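Local coordinates for protein nicotinate-nucleotide diphosphorylase (Carboxylating) (Streptococcus pyogenes GA06023, PDB 5HUO) that catalyses the conversion of quinolinate and phosphoribosyl pyrophosphate to nicotinate mononucleotide, carbon dioxide and diphosphate, a step of NAD+ biosynthesis, at residues A[68-82]-A[104-118]. Numbering follows the deposited sequence.
Sequences KVSLFAKEAGVLAGL and KDGDRLTSGDLVLEI
V69 and L71 pair antiparallel with I118 and L116, and the axes of strands 68-73 and 114-118 approach to 4.6 Å at 165°. Past A73 and D113 the pair bends, and the pairing resumes between strands 77-78 and 108-109. A classic beta bulge sets the two residues V115 and L116 opposite the single residue L71. L71 O takes V115 N, while L71 N gives a nearly straight bond to L116 O (2.7 Å). The bulge turns V115 toward the other segment. V115 CG1 meets L82 CD1 at 3.7 Å as the two side chains slide past each other in opposite directions. L71 lies alongside V115 and points the same way. L109 lays CD1 against L79 CB (3.7 Å), and its CB faces A73 CB. On the sheet face of S70 and E117, K68 bends at its last two torsions and brings NZ to E117 OE2, a long salt bridge of 3.5 Å. L114 CD1 rests on S70 CB, and G112 O sits at the edge of the F72 ring, near its plane. D105 closes the far end. With chi1 -80°, D105 CG lies beside its own backbone N, and the carboxylate reaches the start of helix 82-92. D105 OD1 accepts L82 N on its syn lone pair (3.0 Å), and D105 OD2 accepts G81 N from above the carboxylate plane (2.9 Å). Y176 OH also bonds OD2, so the carboxylate ties two backbone amides to a tyrosine. On the sheet face of V69, L71 and I118, V69 packs on L125 and L71 on L133 of helix 122-153. This bent, bulged antiparallel pairing belongs to the N-terminal domain of quinolinate phosphoribosyltransferases, where a four-stranded sheet lies against a long helix.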
# COMPACT_ATOMS: atom_id res chain seq x y z
N LYS A 68 -3.01 -15.91 31.21
CA LYS A 68 -3.49 -14.62 31.63
C LYS A 68 -2.31 -13.79 32.07
O LYS A 68 -1.43 -14.28 32.73
CB LYS A 68 -4.49 -14.73 32.78
CG LYS A 68 -4.98 -13.38 33.30
CD LYS A 68 -6.35 -13.41 34.00
CE LYS A 68 -6.35 -14.04 35.39
NZ LYS A 68 -5.23 -13.52 36.24
N VAL A 69 -2.35 -12.51 31.70
CA VAL A 69 -1.35 -11.52 32.09
C VAL A 69 -2.06 -10.26 32.50
O VAL A 69 -3.09 -9.94 31.97
CB VAL A 69 -0.47 -11.06 30.96
CG1 VAL A 69 0.72 -10.28 31.51
CG2 VAL A 69 0.10 -12.22 30.25
N SER A 70 -1.47 -9.55 33.43
CA SER A 70 -2.05 -8.34 33.99
C SER A 70 -1.31 -7.08 33.56
O SER A 70 -0.08 -7.03 33.54
CB SER A 70 -2.08 -8.44 35.51
OG SER A 70 -2.98 -9.45 35.89
N LEU A 71 -2.08 -6.07 33.24
CA LEU A 71 -1.57 -4.78 32.92
C LEU A 71 -1.65 -3.89 34.16
O LEU A 71 -2.74 -3.64 34.67
CB LEU A 71 -2.36 -4.14 31.80
CG LEU A 71 -1.96 -2.69 31.43
CD1 LEU A 71 -0.56 -2.59 30.85
CD2 LEU A 71 -2.98 -2.14 30.45
N PHE A 72 -0.51 -3.41 34.62
CA PHE A 72 -0.41 -2.59 35.81
C PHE A 72 0.07 -1.18 35.48
O PHE A 72 1.03 -1.00 34.72
CB PHE A 72 0.56 -3.20 36.83
CG PHE A 72 0.05 -4.42 37.50
CD1 PHE A 72 -0.91 -4.31 38.51
CD2 PHE A 72 0.53 -5.69 37.15
CE1 PHE A 72 -1.43 -5.45 39.10
CE2 PHE A 72 0.03 -6.81 37.77
CZ PHE A 72 -0.95 -6.69 38.73
N ALA A 73 -0.57 -0.21 36.08
CA ALA A 73 -0.05 1.13 36.04
C ALA A 73 1.14 1.18 36.97
O ALA A 73 1.08 0.64 38.07
CB ALA A 73 -1.11 2.12 36.49
N LYS A 74 2.20 1.85 36.57
CA LYS A 74 3.41 1.96 37.40
C LYS A 74 3.78 3.37 37.81
O LYS A 74 4.84 3.61 38.37
CB LYS A 74 4.56 1.30 36.67
CG LYS A 74 4.42 -0.21 36.75
CD LYS A 74 4.89 -0.68 38.14
CE LYS A 74 4.24 -2.00 38.66
NZ LYS A 74 5.09 -3.22 38.36
N GLU A 75 2.85 4.29 37.60
CA GLU A 75 3.11 5.71 37.75
C GLU A 75 1.77 6.44 37.71
O GLU A 75 0.87 6.04 36.99
CB GLU A 75 3.99 6.16 36.58
CG GLU A 75 4.44 7.60 36.62
CD GLU A 75 5.36 7.97 35.48
OE1 GLU A 75 5.73 7.10 34.66
OE2 GLU A 75 5.76 9.14 35.43
N ALA A 76 1.66 7.51 38.47
CA ALA A 76 0.43 8.24 38.58
C ALA A 76 0.22 9.20 37.42
O ALA A 76 1.17 9.84 36.96
CB ALA A 76 0.38 9.00 39.88
N GLY A 77 -1.02 9.26 36.93
CA GLY A 77 -1.36 10.11 35.85
C GLY A 77 -2.74 9.83 35.30
O GLY A 77 -3.63 9.39 36.02
N VAL A 78 -2.90 10.06 34.00
CA VAL A 78 -4.17 9.84 33.33
C VAL A 78 -4.08 8.77 32.27
O VAL A 78 -3.14 8.72 31.53
CB VAL A 78 -4.66 11.13 32.68
CG1 VAL A 78 -6.04 10.96 32.09
CG2 VAL A 78 -4.71 12.21 33.73
N LEU A 79 -5.10 7.92 32.22
CA LEU A 79 -5.13 6.75 31.30
C LEU A 79 -5.66 7.15 29.96
O LEU A 79 -6.75 7.70 29.85
CB LEU A 79 -5.99 5.61 31.85
CG LEU A 79 -6.26 4.40 30.95
CD1 LEU A 79 -5.01 3.57 30.72
CD2 LEU A 79 -7.37 3.52 31.54
N ALA A 80 -4.87 6.87 28.93
CA ALA A 80 -5.30 7.13 27.52
C ALA A 80 -4.73 6.07 26.61
O ALA A 80 -3.56 5.71 26.73
CB ALA A 80 -4.87 8.52 27.05
N GLY A 81 -5.56 5.65 25.66
CA GLY A 81 -5.16 4.65 24.67
C GLY A 81 -5.45 3.20 25.03
O GLY A 81 -4.89 2.29 24.47
N LEU A 82 -6.35 2.99 25.94
CA LEU A 82 -6.68 1.62 26.40
C LEU A 82 -7.23 0.71 25.26
O LEU A 82 -6.84 -0.42 25.16
CB LEU A 82 -7.70 1.67 27.51
CG LEU A 82 -7.97 0.32 28.18
CD1 LEU A 82 -6.74 -0.13 28.98
CD2 LEU A 82 -9.16 0.41 29.12
N LYS A 104 -11.43 3.21 32.21
CA LYS A 104 -11.55 3.74 30.84
C LYS A 104 -10.72 4.99 30.63
O LYS A 104 -10.23 5.62 31.60
CB LYS A 104 -12.99 3.99 30.42
CG LYS A 104 -13.75 4.94 31.30
CD LYS A 104 -15.25 4.74 31.08
CE LYS A 104 -16.08 5.55 32.09
NZ LYS A 104 -16.16 6.99 31.68
N ASP A 105 -10.51 5.32 29.36
CA ASP A 105 -9.68 6.49 29.01
C ASP A 105 -10.27 7.71 29.71
O ASP A 105 -11.45 7.87 29.76
CB ASP A 105 -9.59 6.71 27.51
CG ASP A 105 -8.59 5.81 26.85
OD1 ASP A 105 -7.97 4.95 27.54
OD2 ASP A 105 -8.40 5.92 25.62
N GLY A 106 -9.38 8.48 30.32
CA GLY A 106 -9.72 9.65 31.14
C GLY A 106 -9.52 9.47 32.63
O GLY A 106 -9.44 10.44 33.37
N ASP A 107 -9.59 8.22 33.08
CA ASP A 107 -9.54 7.88 34.53
C ASP A 107 -8.19 8.12 35.09
O ASP A 107 -7.22 8.00 34.40
CB ASP A 107 -9.91 6.43 34.80
CG ASP A 107 -11.39 6.14 34.59
OD1 ASP A 107 -12.16 7.08 34.30
OD2 ASP A 107 -11.78 4.95 34.65
N ARG A 108 -8.14 8.50 36.34
CA ARG A 108 -6.87 8.74 37.04
C ARG A 108 -6.26 7.42 37.41
O ARG A 108 -6.97 6.51 37.74
CB ARG A 108 -7.01 9.70 38.23
CG ARG A 108 -7.16 11.15 37.76
CD ARG A 108 -6.42 12.19 38.62
NE ARG A 108 -7.00 13.56 38.57
CZ ARG A 108 -7.99 14.02 39.37
NH1 ARG A 108 -8.56 13.25 40.31
NH2 ARG A 108 -8.42 15.28 39.21
N LEU A 109 -4.94 7.33 37.34
CA LEU A 109 -4.17 6.13 37.67
C LEU A 109 -3.22 6.39 38.83
O LEU A 109 -2.71 7.51 39.06
CB LEU A 109 -3.32 5.68 36.52
CG LEU A 109 -4.02 5.36 35.23
CD1 LEU A 109 -3.04 5.28 34.08
CD2 LEU A 109 -4.77 4.08 35.37
N THR A 110 -3.03 5.34 39.59
CA THR A 110 -2.06 5.33 40.66
C THR A 110 -1.26 4.10 40.52
O THR A 110 -1.82 3.04 40.25
CB THR A 110 -2.78 5.26 42.01
OG1 THR A 110 -3.64 6.38 42.13
CG2 THR A 110 -1.82 5.30 43.14
N SER A 111 0.02 4.19 40.81
CA SER A 111 0.90 3.05 40.70
C SER A 111 0.41 1.83 41.49
O SER A 111 0.03 1.92 42.66
CB SER A 111 2.31 3.41 41.14
OG SER A 111 3.14 2.28 41.17
N GLY A 112 0.46 0.70 40.79
CA GLY A 112 0.03 -0.59 41.29
C GLY A 112 -1.35 -0.97 40.85
O GLY A 112 -1.81 -2.08 41.14
N ASP A 113 -2.06 -0.04 40.20
CA ASP A 113 -3.45 -0.28 39.77
C ASP A 113 -3.52 -1.36 38.69
O ASP A 113 -2.73 -1.36 37.76
CB ASP A 113 -4.06 0.94 39.17
CG ASP A 113 -4.46 1.93 40.15
OD1 ASP A 113 -4.21 1.69 41.38
OD2 ASP A 113 -5.01 2.98 39.70
N LEU A 114 -4.48 -2.26 38.85
CA LEU A 114 -4.75 -3.29 37.85
C LEU A 114 -5.74 -2.74 36.78
O LEU A 114 -6.95 -2.74 36.96
CB LEU A 114 -5.29 -4.56 38.50
CG LEU A 114 -5.82 -5.61 37.52
CD1 LEU A 114 -4.70 -6.21 36.73
CD2 LEU A 114 -6.54 -6.72 38.29
N VAL A 115 -5.18 -2.33 35.67
CA VAL A 115 -5.96 -1.71 34.61
C VAL A 115 -6.71 -2.73 33.75
O VAL A 115 -7.87 -2.57 33.45
CB VAL A 115 -5.04 -0.88 33.71
CG1 VAL A 115 -5.84 -0.26 32.56
CG2 VAL A 115 -4.35 0.20 34.52
N LEU A 116 -6.03 -3.80 33.39
CA LEU A 116 -6.61 -4.86 32.58
C LEU A 116 -5.96 -6.22 32.85
O LEU A 116 -4.79 -6.31 33.20
CB LEU A 116 -6.40 -4.56 31.09
CG LEU A 116 -7.50 -3.91 30.30
CD1 LEU A 116 -7.22 -4.19 28.83
CD2 LEU A 116 -8.89 -4.38 30.61
N GLU A 117 -6.74 -7.26 32.58
CA GLU A 117 -6.24 -8.59 32.44
C GLU A 117 -6.41 -8.98 31.02
O GLU A 117 -7.43 -8.74 30.41
CB GLU A 117 -6.96 -9.54 33.35
CG GLU A 117 -6.44 -9.45 34.79
CD GLU A 117 -7.39 -10.08 35.82
OE1 GLU A 117 -8.62 -10.14 35.60
OE2 GLU A 117 -6.87 -10.45 36.91
N ILE A 118 -5.35 -9.54 30.47
CA ILE A 118 -5.33 -9.99 29.09
C ILE A 118 -5.26 -11.53 29.01
O ILE A 118 -4.34 -12.13 29.54
CB ILE A 118 -4.13 -9.42 28.32
CG1 ILE A 118 -4.10 -7.93 28.37
CG2 ILE A 118 -4.19 -9.83 26.83
CD1 ILE A 118 -3.24 -7.37 29.48